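Local coordinates for vacuolar aminopeptidase 1 (Saccharomyces cerevisiae, PDB 5JGF), which removes N-terminal amino acids, preferably neutral or hydrophobic ones, from peptides and proteins in the yeast vacuole, working as a zinc-dependent aminopeptidase built of twelve subunits, at residues E56-K60 against A278-E284; F73-W79 against S320-F324. All blocks are in the same frame, centred on the assembly; numbering follows the deposited sequence.

Contact 1: E56-K60 against A278-E284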
loop_
_atom_site.group_PDB
_atom_site.type_symbol
_atom_site.label_atom_id
_atom_site.label_comp_id
_atom_site.label_asym_id
_atom_site.label_seq_id
_atom_site.Cartn_x
_atom_site.Cartn_y
_atom_site.Cartn_z
ATOM N N GLU D 56 -4.532 -74.894 -0.256
ATOM C CA GLU D 56 -3.075 -74.942 -0.196
ATOM C C GLU D 56 -2.401 -74.885 -1.561
ATOM O O GLU D 56 -1.193 -74.668 -1.640
ATOM C CB GLU D 56 -2.601 -76.168 0.586
ATOM C CG GLU D 56 -3.342 -77.445 0.291
ATOM C CD GLU D 56 -2.919 -78.577 1.210
ATOM O OE1 GLU D 56 -2.982 -79.746 0.779
ATOM O OE2 GLU D 56 -2.534 -78.294 2.364
ATOM N N ASP D 57 -3.162 -75.077 -2.635
ATOM C CA ASP D 57 -2.576 -75.004 -3.973
ATOM C C ASP D 57 -2.415 -73.540 -4.380
ATOM O O ASP D 57 -1.821 -73.231 -5.416
ATOM C CB ASP D 57 -3.459 -75.704 -5.005
ATOM C CG ASP D 57 -3.503 -77.214 -4.822
ATOM O OD1 ASP D 57 -2.428 -77.830 -4.662
ATOM O OD2 ASP D 57 -4.613 -77.786 -4.862
ATOM N N GLY D 58 -2.959 -72.647 -3.560
ATOM C CA GLY D 58 -2.877 -71.230 -3.859
ATOM C C GLY D 58 -3.718 -70.947 -5.083
ATOM O O GLY D 58 -4.771 -71.560 -5.264
ATOM N N GLY D 59 -3.267 -70.029 -5.929
ATOM C CA GLY D 59 -4.028 -69.725 -7.125
ATOM C C GLY D 59 -4.051 -68.257 -7.497
ATOM O O GLY D 59 -3.289 -67.453 -6.958
ATOM N N LYS D 60 -4.931 -67.917 -8.431
ATOM C CA LYS D 60 -5.081 -66.547 -8.908
ATOM C C LYS D 60 -6.446 -66.015 -8.489
ATOM O O LYS D 60 -7.480 -66.590 -8.840
ATOM C CB LYS D 60 -4.946 -66.516 -10.432
ATOM C CG LYS D 60 -3.601 -67.027 -10.920
ATOM C CD LYS D 60 -3.568 -67.183 -12.430
ATOM C CE LYS D 60 -2.254 -67.805 -12.886
ATOM N NZ LYS D 60 -2.283 -68.127 -14.340
ATOM N N ALA D 278 1.245 -63.449 -15.250
ATOM C CA ALA D 278 0.413 -64.551 -14.778
ATOM C C ALA D 278 0.258 -65.667 -15.809
ATOM O O ALA D 278 0.085 -66.833 -15.446
ATOM C CB ALA D 278 -0.962 -64.024 -14.382
ATOM N N LYS D 279 0.318 -65.306 -17.085
ATOM C CA LYS D 279 0.169 -66.271 -18.170
ATOM C C LYS D 279 1.175 -67.413 -18.088
ATOM O O LYS D 279 0.865 -68.545 -18.463
ATOM C CB LYS D 279 0.297 -65.565 -19.522
ATOM N N ASP D 280 2.376 -67.123 -17.598
ATOM C CA ASP D 280 3.403 -68.151 -17.500
ATOM C C ASP D 280 3.640 -68.646 -16.088
ATOM O O ASP D 280 4.596 -69.379 -15.840
ATOM C CB ASP D 280 4.725 -67.639 -18.071
ATOM C CG ASP D 280 4.634 -67.332 -19.542
ATOM O OD1 ASP D 280 3.941 -68.088 -20.257
ATOM O OD2 ASP D 280 5.256 -66.346 -19.987
ATOM N N VAL D 281 2.776 -68.258 -15.161
ATOM C CA VAL D 281 2.943 -68.689 -13.784
ATOM C C VAL D 281 2.068 -69.877 -13.439
ATOM O O VAL D 281 0.856 -69.844 -13.657
ATOM C CB VAL D 281 2.582 -67.580 -12.786
ATOM C CG1 VAL D 281 2.604 -68.141 -11.372
ATOM C CG2 VAL D 281 3.562 -66.436 -12.916
ATOM N N ASN D 282 2.662 -70.943 -12.913
ATOM C CA ASN D 282 1.833 -72.065 -12.501
ATOM C C ASN D 282 1.910 -72.047 -10.986
ATOM O O ASN D 282 2.969 -72.265 -10.390
ATOM C CB ASN D 282 2.312 -73.405 -13.065
ATOM C CG ASN D 282 1.369 -74.537 -12.701
ATOM O OD1 ASN D 282 1.315 -74.957 -11.539
ATOM N ND2 ASN D 282 0.586 -75.007 -13.676
ATOM N N THR D 283 0.774 -71.741 -10.376
ATOM C CA THR D 283 0.682 -71.646 -8.934
ATOM C C THR D 283 1.038 -72.934 -8.208
ATOM O O THR D 283 1.421 -72.900 -7.044
ATOM C CB THR D 283 -0.716 -71.177 -8.535
ATOM O OG1 THR D 283 -1.698 -71.970 -9.215
ATOM C CG2 THR D 283 -0.897 -69.715 -8.945
ATOM N N GLU D 284 0.931 -74.070 -8.889
ATOM C CA GLU D 284 1.261 -75.356 -8.270
ATOM C C GLU D 284 2.762 -75.471 -8.014
ATOM O O GLU D 284 3.195 -76.181 -7.105
ATOM C CB GLU D 284 0.819 -76.507 -9.180
ATOM C CG GLU D 284 -0.655 -76.482 -9.532
ATOM C CD GLU D 284 -1.491 -77.343 -8.609
ATOM O OE1 GLU D 284 -1.430 -78.583 -8.746
ATOM O OE2 GLU D 284 -2.201 -76.784 -7.746
HETATM O O HOH W 1 -2.488 -74.011 -7.922
#
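Lys60 NZ donates to Ala278 O at 2.9 Å, above the carbonyl plane, with a C=O···N angle of 130°. From the opposite face the same oxygen takes Val281 N at 3.1 Å, closing the type I turn of Ala278 to Val281, so two donors grip one carbonyl. A lysine suits this place: its chain, extended beyond CG, is long enough to bring a positive charge to the C-terminal end of helix 261-278, where it probably offsets the partial negative charge of the last carbonyls.

The fold explains the meeting. Lys60 lies on strand 58-65, near one edge of the large mixed sheet, and residues 278-284 lead from the helix toward strand 289-295; Lys60, Ala278, Val281 and Thr283 all rest on Ile74 of the strand between.

Apolar contact is narrow. Thr283 CG2 sits 3.6 Å from Gly59 CA, and Gly59 has backbone angles at which any side chain would press on the preceding carbonyl oxygen.

At the solvent side one water does the joining: it donates to Asp57 O (2.7 Å) and Glu284 OE2 (2.8 Å) and accepts from Thr283 OG1. The two carboxylates, their planes 55° apart, bring Asp57 OD1 and Glu284 OE2 within 3.3 Å, a like-charged pair that may raise the proton affinity of one; Lys77 lies against Asp57.

Contact 2: F73-W79 against S320-F324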
loop_
_atom_site.group_PDB
_atom_site.type_symbol
_atom_site.label_atom_id
_atom_site.label_comp_id
_atom_site.label_asym_id
_atom_site.label_seq_id
_atom_site.Cartn_x
_atom_site.Cartn_y
_atom_site.Cartn_z
ATOM N N PHE D 73 -4.310 -60.857 -7.023
ATOM C CA PHE D 73 -3.115 -61.501 -6.515
ATOM C C PHE D 73 -2.921 -62.936 -6.980
ATOM O O PHE D 73 -3.870 -63.622 -7.367
ATOM C CB PHE D 73 -3.085 -61.424 -4.982
ATOM C CG PHE D 73 -4.302 -62.006 -4.304
ATOM C CD1 PHE D 73 -4.246 -63.262 -3.703
ATOM C CD2 PHE D 73 -5.489 -61.281 -4.225
ATOM C CE1 PHE D 73 -5.354 -63.783 -3.024
ATOM C CE2 PHE D 73 -6.600 -61.793 -3.551
ATOM C CZ PHE D 73 -6.531 -63.047 -2.948
ATOM N N ILE D 74 -1.663 -63.357 -6.955
ATOM C CA ILE D 74 -1.262 -64.697 -7.356
ATOM C C ILE D 74 -0.502 -65.282 -6.172
ATOM O O ILE D 74 0.515 -64.731 -5.748
ATOM C CB ILE D 74 -0.330 -64.652 -8.578
ATOM C CG1 ILE D 74 -0.975 -63.821 -9.692
ATOM C CG2 ILE D 74 -0.043 -66.070 -9.070
ATOM C CD1 ILE D 74 -0.056 -63.560 -10.871
ATOM N N LEU D 75 -1.003 -66.392 -5.641
ATOM C CA LEU D 75 -0.388 -67.043 -4.491
ATOM C C LEU D 75 0.117 -68.430 -4.876
ATOM O O LEU D 75 -0.658 -69.281 -5.309
ATOM C CB LEU D 75 -1.412 -67.146 -3.359
ATOM C CG LEU D 75 -1.029 -67.855 -2.054
ATOM C CD1 LEU D 75 0.215 -67.225 -1.437
ATOM C CD2 LEU D 75 -2.201 -67.772 -1.093
ATOM N N GLY D 76 1.417 -68.647 -4.715
ATOM C CA GLY D 76 2.001 -69.928 -5.071
ATOM C C GLY D 76 1.839 -70.996 -4.008
ATOM O O GLY D 76 1.897 -70.714 -2.813
ATOM N N LYS D 77 1.642 -72.232 -4.452
ATOM C CA LYS D 77 1.472 -73.357 -3.542
ATOM C C LYS D 77 2.655 -73.493 -2.595
ATOM O O LYS D 77 2.495 -73.903 -1.446
ATOM C CB LYS D 77 1.308 -74.653 -4.341
ATOM C CG LYS D 77 1.253 -75.910 -3.486
ATOM C CD LYS D 77 1.143 -77.154 -4.356
ATOM C CE LYS D 77 1.201 -78.424 -3.518
ATOM N NZ LYS D 77 1.211 -79.646 -4.376
ATOM N N ASN D 78 3.841 -73.133 -3.073
ATOM C CA ASN D 78 5.049 -73.247 -2.265
ATOM C C ASN D 78 5.486 -71.959 -1.583
ATOM O O ASN D 78 6.611 -71.860 -1.095
ATOM C CB ASN D 78 6.190 -73.789 -3.124
ATOM C CG ASN D 78 5.866 -75.144 -3.715
ATOM O OD1 ASN D 78 5.385 -76.029 -3.012
ATOM N ND2 ASN D 78 6.131 -75.315 -5.008
ATOM N N TRP D 79 4.597 -70.974 -1.537
ATOM C CA TRP D 79 4.934 -69.709 -0.893
ATOM C C TRP D 79 5.101 -69.879 0.613
ATOM O O TRP D 79 4.427 -70.700 1.237
ATOM C CB TRP D 79 3.838 -68.667 -1.152
ATOM C CG TRP D 79 4.091 -67.359 -0.444
ATOM C CD1 TRP D 79 5.004 -66.402 -0.789
ATOM C CD2 TRP D 79 3.452 -66.891 0.752
ATOM N NE1 TRP D 79 4.975 -65.369 0.118
ATOM C CE2 TRP D 79 4.031 -65.641 1.073
ATOM C CE3 TRP D 79 2.447 -67.406 1.584
ATOM C CZ2 TRP D 79 3.639 -64.897 2.192
ATOM C CZ3 TRP D 79 2.055 -66.665 2.698
ATOM C CH2 TRP D 79 2.652 -65.421 2.990
ATOM N N SER D 320 -5.451 -64.197 2.967
ATOM C CA SER D 320 -4.896 -65.216 2.082
ATOM C C SER D 320 -3.962 -66.164 2.821
ATOM O O SER D 320 -4.105 -67.385 2.729
ATOM C CB SER D 320 -4.147 -64.551 0.923
ATOM O OG SER D 320 -5.049 -63.853 0.084
ATOM N N SER D 321 -3.007 -65.598 3.553
ATOM C CA SER D 321 -2.047 -66.398 4.299
ATOM C C SER D 321 -2.743 -67.257 5.354
ATOM O O SER D 321 -2.279 -68.353 5.673
ATOM C CB SER D 321 -0.993 -65.496 4.955
ATOM O OG SER D 321 -1.572 -64.576 5.863
ATOM N N SER D 322 -3.861 -66.768 5.886
ATOM C CA SER D 322 -4.609 -67.517 6.893
ATOM C C SER D 322 -5.337 -68.707 6.278
ATOM O O SER D 322 -5.317 -69.803 6.828
ATOM C CB SER D 322 -5.624 -66.614 7.601
ATOM O OG SER D 322 -4.973 -65.701 8.467
ATOM N N ALA D 323 -5.977 -68.490 5.134
ATOM C CA ALA D 323 -6.717 -69.553 4.460
ATOM C C ALA D 323 -5.780 -70.546 3.779
ATOM O O ALA D 323 -6.071 -71.735 3.685
ATOM C CB ALA D 323 -7.665 -68.947 3.433
ATOM N N PHE D 324 -4.652 -70.030 3.310
ATOM C CA PHE D 324 -3.631 -70.795 2.603
ATOM C C PHE D 324 -3.111 -72.045 3.307
ATOM O O PHE D 324 -3.053 -73.121 2.714
ATOM C CB PHE D 324 -2.455 -69.862 2.303
ATOM C CG PHE D 324 -1.325 -70.513 1.566
ATOM C CD1 PHE D 324 -0.034 -70.465 2.079
ATOM C CD2 PHE D 324 -1.535 -71.121 0.334
ATOM C CE1 PHE D 324 1.031 -71.009 1.374
ATOM C CE2 PHE D 324 -0.474 -71.668 -0.379
ATOM C CZ PHE D 324 0.810 -71.611 0.141
#
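Phe324, the last residue of helix 312-324, lays its ring against Leu75, with Trp79 on that same side beyond the CE1 edge. Leu75 lies over the face, its CD2 methyl 3.7 Å from Phe324 CD2. Trp79 meets the ring obliquely: Phe324 CE1 comes up to the rim of the indole, near its plane, 3.9 Å from Trp79 CE3. The ring can reach so far because CG of Phe324 stands opposite the backbone N (chi1 -180°), which carries it off the helix toward the turn.

That turn, type I from Gly76 to Trp79, encloses the far end of the ring with carbonyls. Lys77 O and Trp79 O lie at the ring edge, 3.3 Å from Phe324 CZ and 3.4 Å from Phe324 CE1 respectively, while Gly76 O, which also accepts Trp79 N, approaches obliquely.

Helix 312-324 thus packs on one face of the large mixed sheet, over strand 69-76 and the turn after it; the axes of strand 73-76 and helix 320-324 approach to 10.8 Å, at 35°. A separate contact of small residues, with fewer atoms meeting, lies nearby. Ser320 faces the strand, its OG 3.1 Å from Phe73 CE1 but bonded to Val316 O; beside it Ser321 sets CB against the six-membered ring of Trp79 while its hydroxyl bonds back to Val317 O. In contrast to the buried Phe324-Leu75-Trp79 cluster, exposed Lys77 starts its side chain away from the helix and meets the ring through its backbone O.

Replacing Phe324 by an alanine is likely to leave a gap beside Leu75 and the rim of Trp79, with the turn carbonyls losing their C-H neighbours.

A phenyl ring suits this mixed site, its face taking an aliphatic side chain and its weakly positive C-H edge meeting carbonyl oxygens, while the serines satisfy their hydroxyls within the helix.

Overall arrangement
Contacts 1 and 2 have centres about 9 Å apart and meet at neighbouring strands 58-65 and 69-76, near one edge of the large mixed sheet. Their segments alternate along the chain: 56-60, 73-79, 278-284, 320-324. Alternate residues of strand 69-76 serve opposite faces: Ile74 meets the loop after helix 261-278, whereas Phe73 and Leu75 face helix 312-324. Probable backbone hydrogen bonds tie the contacts together, Gly59 N to Leu75 O at 2.8 Å and Lys77 N to Thr283 O at 2.7 Å. Both lie away from the zinc ions and are structural: contact 1 holds the end of helix 261-278 and its following loop on one face, contact 2 holds helix 312-324 on the other.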